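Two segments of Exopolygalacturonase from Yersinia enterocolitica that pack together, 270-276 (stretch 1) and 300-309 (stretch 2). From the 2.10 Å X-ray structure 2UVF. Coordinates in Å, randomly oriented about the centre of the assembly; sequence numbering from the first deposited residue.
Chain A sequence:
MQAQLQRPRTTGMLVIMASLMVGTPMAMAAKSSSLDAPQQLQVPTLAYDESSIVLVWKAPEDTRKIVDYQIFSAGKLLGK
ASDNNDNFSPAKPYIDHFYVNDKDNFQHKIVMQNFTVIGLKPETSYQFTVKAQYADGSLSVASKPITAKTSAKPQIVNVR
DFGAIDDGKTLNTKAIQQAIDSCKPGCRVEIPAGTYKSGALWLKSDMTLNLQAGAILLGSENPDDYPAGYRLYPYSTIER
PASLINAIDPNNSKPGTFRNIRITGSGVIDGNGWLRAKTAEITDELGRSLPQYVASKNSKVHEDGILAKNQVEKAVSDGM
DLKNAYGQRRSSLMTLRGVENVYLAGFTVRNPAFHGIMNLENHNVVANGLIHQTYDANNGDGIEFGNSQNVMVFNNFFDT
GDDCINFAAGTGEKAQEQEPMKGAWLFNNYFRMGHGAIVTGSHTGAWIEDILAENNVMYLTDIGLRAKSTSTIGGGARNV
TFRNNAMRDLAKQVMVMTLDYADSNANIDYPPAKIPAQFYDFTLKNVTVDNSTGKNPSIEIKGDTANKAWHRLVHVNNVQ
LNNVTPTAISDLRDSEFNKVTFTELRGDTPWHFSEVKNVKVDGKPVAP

Stretch 1, residues 270-276: DGNGWLR
Stretch 2, residues 300-309: KVHEDGILAK

A recurrent principle of protein architecture is that a loop can be fastened to a helix start by offering its carbonyls to amides at the helix start, while an aromatic side chain packs against the helix. The exopolygalacturonase of Yersinia enterocolitica provides a compact example, burying 499 Å², both sides summed, between segments 270-276 and 300-309.

At the apolar centre lies Trp274. Its CA-to-CB bond points away from the partner, yet chi1 of -59° (m) and chi2 of 102° bring the ring back against it. Ala308, whose CB points toward the loop, sits over one ring face: Ala308 CB lies 4.0 Å from the centroid of the six-membered ring of Trp274, 13° off the normal, a CH-pi contact in which a methyl group meets the pi cloud. Farther round, Trp274 CZ3 approaches Val301 CG2 (4.1 Å; Val301 chi1 70°, p), and at the ring edge Trp274 CE3 lies 3.7 Å from Asp304 O. Gly305 CA lies 3.8 Å from Trp274 CE3; a CB on Gly305 would run into Lys309 N, 2.3 Å away.

A second apolar patch joins Leu275 (chi1 m, chi2 t) to Ile306 (chi1 m, chi2 t), with Leu275 CD2 3.8 Å from Ile306 CD1. Asn272 (chi1 t) meets Ile306 too, its OD1 3.7 Å from Ile306 CG2 and its O 3.3 Å from Ile306 CB. Leu307 (chi1 t, chi2 p) places CD2 3.6 Å from Gly271 O.

Around these side chains runs the backbone framework. Stretch 1 has no regular helix or strand across the contact; phi/psi is 69/31° at Asn272, -85/-34° at Gly273, and extended at Trp274 (-142/151°) and Leu275 (-72/159°). Stretch 2 forms a short helix, 301-304, leaves helical geometry at Gly305 (-84/168°), and starts another helix at Leu307, with Ile306 (-122/-88°) at the N-cap position. The chains run antiparallel in register: CA atoms of Gly273 and Leu307 are 4.4 Å apart, those of Trp274 and Gly305 4.3 Å, and those of Leu275 and Asp304 5.7 Å. Trp274 and Gly305 form a single beta bridge.

Four hydrogen bonds complete the polar edge. Gly273 O accepts from both Ile306 N (2.8 Å, 173°) and Ala308 N (3.2 Å, 160°), while Asn272 O accepts from Leu307 N (2.9 Å, 162°). Amides at a helix start have no carbonyl one turn earlier in helical position; here those of Leu307 and Ala308, with that of the N-cap Ile306, bond to the loop's carbonyls. In the reverse sense, Leu275 N donates to Asp304 O (3.0 Å, 170°). Within stretch 1, Asn272 N donates to Asp270 OD1 (3.2 Å; Asp270 chi1 t).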

# COMPACT_ATOMS: atom_id res chain seq x y z
N ASP A 270 2.20 16.44 5.51
CA ASP A 270 1.99 16.27 6.93
C ASP A 270 0.53 16.60 7.28
O ASP A 270 0.08 17.71 7.06
CB ASP A 270 2.98 17.14 7.71
CG ASP A 270 2.96 16.84 9.18
OD1 ASP A 270 1.96 16.29 9.68
OD2 ASP A 270 3.93 17.17 9.87
N GLY A 271 -0.20 15.62 7.81
CA GLY A 271 -1.64 15.75 8.02
C GLY A 271 -2.09 16.52 9.25
O GLY A 271 -3.26 16.91 9.34
N ASN A 272 -1.17 16.67 10.20
CA ASN A 272 -1.31 17.51 11.39
C ASN A 272 -2.32 16.92 12.37
O ASN A 272 -2.99 17.66 13.13
CB ASN A 272 -1.64 18.98 11.01
CG ASN A 272 -1.21 19.99 12.07
OD1 ASN A 272 -0.60 19.64 13.09
ND2 ASN A 272 -1.52 21.27 11.82
N GLY A 273 -2.41 15.59 12.36
CA GLY A 273 -3.50 14.88 12.99
C GLY A 273 -3.32 14.62 14.46
O GLY A 273 -4.30 14.62 15.23
N TRP A 274 -2.06 14.39 14.84
CA TRP A 274 -1.73 13.82 16.14
C TRP A 274 -0.50 14.42 16.77
O TRP A 274 0.44 14.82 16.07
CB TRP A 274 -1.41 12.33 15.96
CG TRP A 274 -2.50 11.58 15.40
CD1 TRP A 274 -2.62 11.15 14.11
CD2 TRP A 274 -3.65 11.15 16.08
NE1 TRP A 274 -3.80 10.47 13.95
CE2 TRP A 274 -4.46 10.46 15.15
CE3 TRP A 274 -4.11 11.28 17.41
CZ2 TRP A 274 -5.67 9.89 15.51
CZ3 TRP A 274 -5.32 10.73 17.75
CH2 TRP A 274 -6.08 10.03 16.81
N LEU A 275 -0.49 14.41 18.09
CA LEU A 275 0.69 14.74 18.85
C LEU A 275 1.71 13.61 18.72
O LEU A 275 1.36 12.48 18.39
CB LEU A 275 0.33 15.00 20.32
CG LEU A 275 -0.34 16.36 20.65
CD1 LEU A 275 -0.66 16.40 22.09
CD2 LEU A 275 0.54 17.57 20.29
N ARG A 276 2.98 13.92 18.98
CA ARG A 276 4.02 12.91 19.01
C ARG A 276 3.84 11.98 20.22
O ARG A 276 3.16 12.33 21.18
CB ARG A 276 5.39 13.60 19.02
CG ARG A 276 5.73 14.33 17.73
CD ARG A 276 5.92 13.37 16.59
NE ARG A 276 6.47 14.06 15.43
CZ ARG A 276 7.76 14.13 15.12
NH1 ARG A 276 8.66 13.54 15.87
NH2 ARG A 276 8.14 14.81 14.04
N LYS A 300 -9.73 8.84 24.12
CA LYS A 300 -8.47 9.53 24.42
C LYS A 300 -8.08 10.62 23.41
O LYS A 300 -7.10 11.33 23.62
CB LYS A 300 -7.32 8.52 24.59
CG LYS A 300 -7.41 7.62 25.85
CD LYS A 300 -7.27 8.41 27.17
CE LYS A 300 -7.72 7.56 28.37
NZ LYS A 300 -7.51 8.20 29.73
N VAL A 301 -8.83 10.76 22.32
CA VAL A 301 -8.52 11.74 21.26
C VAL A 301 -8.49 13.20 21.78
O VAL A 301 -7.76 14.05 21.27
CB VAL A 301 -9.48 11.59 20.02
CG1 VAL A 301 -10.92 12.04 20.34
CG2 VAL A 301 -8.94 12.31 18.79
N HIS A 302 -9.30 13.48 22.80
CA HIS A 302 -9.32 14.77 23.46
C HIS A 302 -7.94 15.12 24.06
O HIS A 302 -7.60 16.29 24.18
CB HIS A 302 -10.44 14.82 24.51
CG HIS A 302 -10.17 13.99 25.73
ND1 HIS A 302 -10.58 12.68 25.85
CD2 HIS A 302 -9.54 14.30 26.88
CE1 HIS A 302 -10.21 12.21 27.03
NE2 HIS A 302 -9.57 13.18 27.67
N GLU A 303 -7.16 14.09 24.40
CA GLU A 303 -5.76 14.25 24.85
C GLU A 303 -4.71 14.19 23.72
O GLU A 303 -3.71 14.90 23.75
CB GLU A 303 -5.41 13.17 25.87
CG GLU A 303 -6.20 13.17 27.17
CD GLU A 303 -6.03 11.85 27.91
OE1 GLU A 303 -5.11 11.07 27.54
OE2 GLU A 303 -6.82 11.58 28.86
N ASP A 304 -4.94 13.33 22.72
CA ASP A 304 -3.88 12.95 21.77
C ASP A 304 -3.86 13.68 20.44
O ASP A 304 -2.82 13.81 19.81
CB ASP A 304 -3.92 11.44 21.50
CG ASP A 304 -3.82 10.62 22.75
OD1 ASP A 304 -3.13 11.03 23.69
OD2 ASP A 304 -4.42 9.54 22.79
N GLY A 305 -5.02 14.16 20.00
CA GLY A 305 -5.14 14.67 18.64
C GLY A 305 -4.72 16.11 18.51
O GLY A 305 -4.51 16.80 19.50
N ILE A 306 -4.57 16.54 17.27
CA ILE A 306 -4.42 17.94 16.94
C ILE A 306 -5.59 18.22 15.98
O ILE A 306 -6.67 18.60 16.43
CB ILE A 306 -3.05 18.29 16.33
CG1 ILE A 306 -1.90 17.86 17.26
CG2 ILE A 306 -2.96 19.77 16.00
CD1 ILE A 306 -0.49 18.25 16.72
N LEU A 307 -5.40 18.01 14.67
CA LEU A 307 -6.54 18.01 13.75
C LEU A 307 -7.62 16.99 14.13
O LEU A 307 -8.80 17.29 14.04
CB LEU A 307 -6.10 17.79 12.31
CG LEU A 307 -7.25 17.76 11.32
CD1 LEU A 307 -8.00 19.11 11.29
CD2 LEU A 307 -6.77 17.37 9.96
N ALA A 308 -7.21 15.81 14.59
CA ALA A 308 -8.14 14.75 14.97
C ALA A 308 -8.93 15.06 16.24
O ALA A 308 -10.10 14.65 16.35
CB ALA A 308 -7.40 13.44 15.13
N LYS A 309 -8.29 15.74 17.21
CA LYS A 309 -8.95 16.26 18.42
C LYS A 309 -10.10 17.20 18.03
O LYS A 309 -11.24 16.96 18.44
CB LYS A 309 -7.95 17.01 19.30
CG LYS A 309 -8.55 17.66 20.54
CD LYS A 309 -7.47 18.44 21.27
CE LYS A 309 -7.96 18.99 22.60
NZ LYS A 309 -6.78 19.31 23.51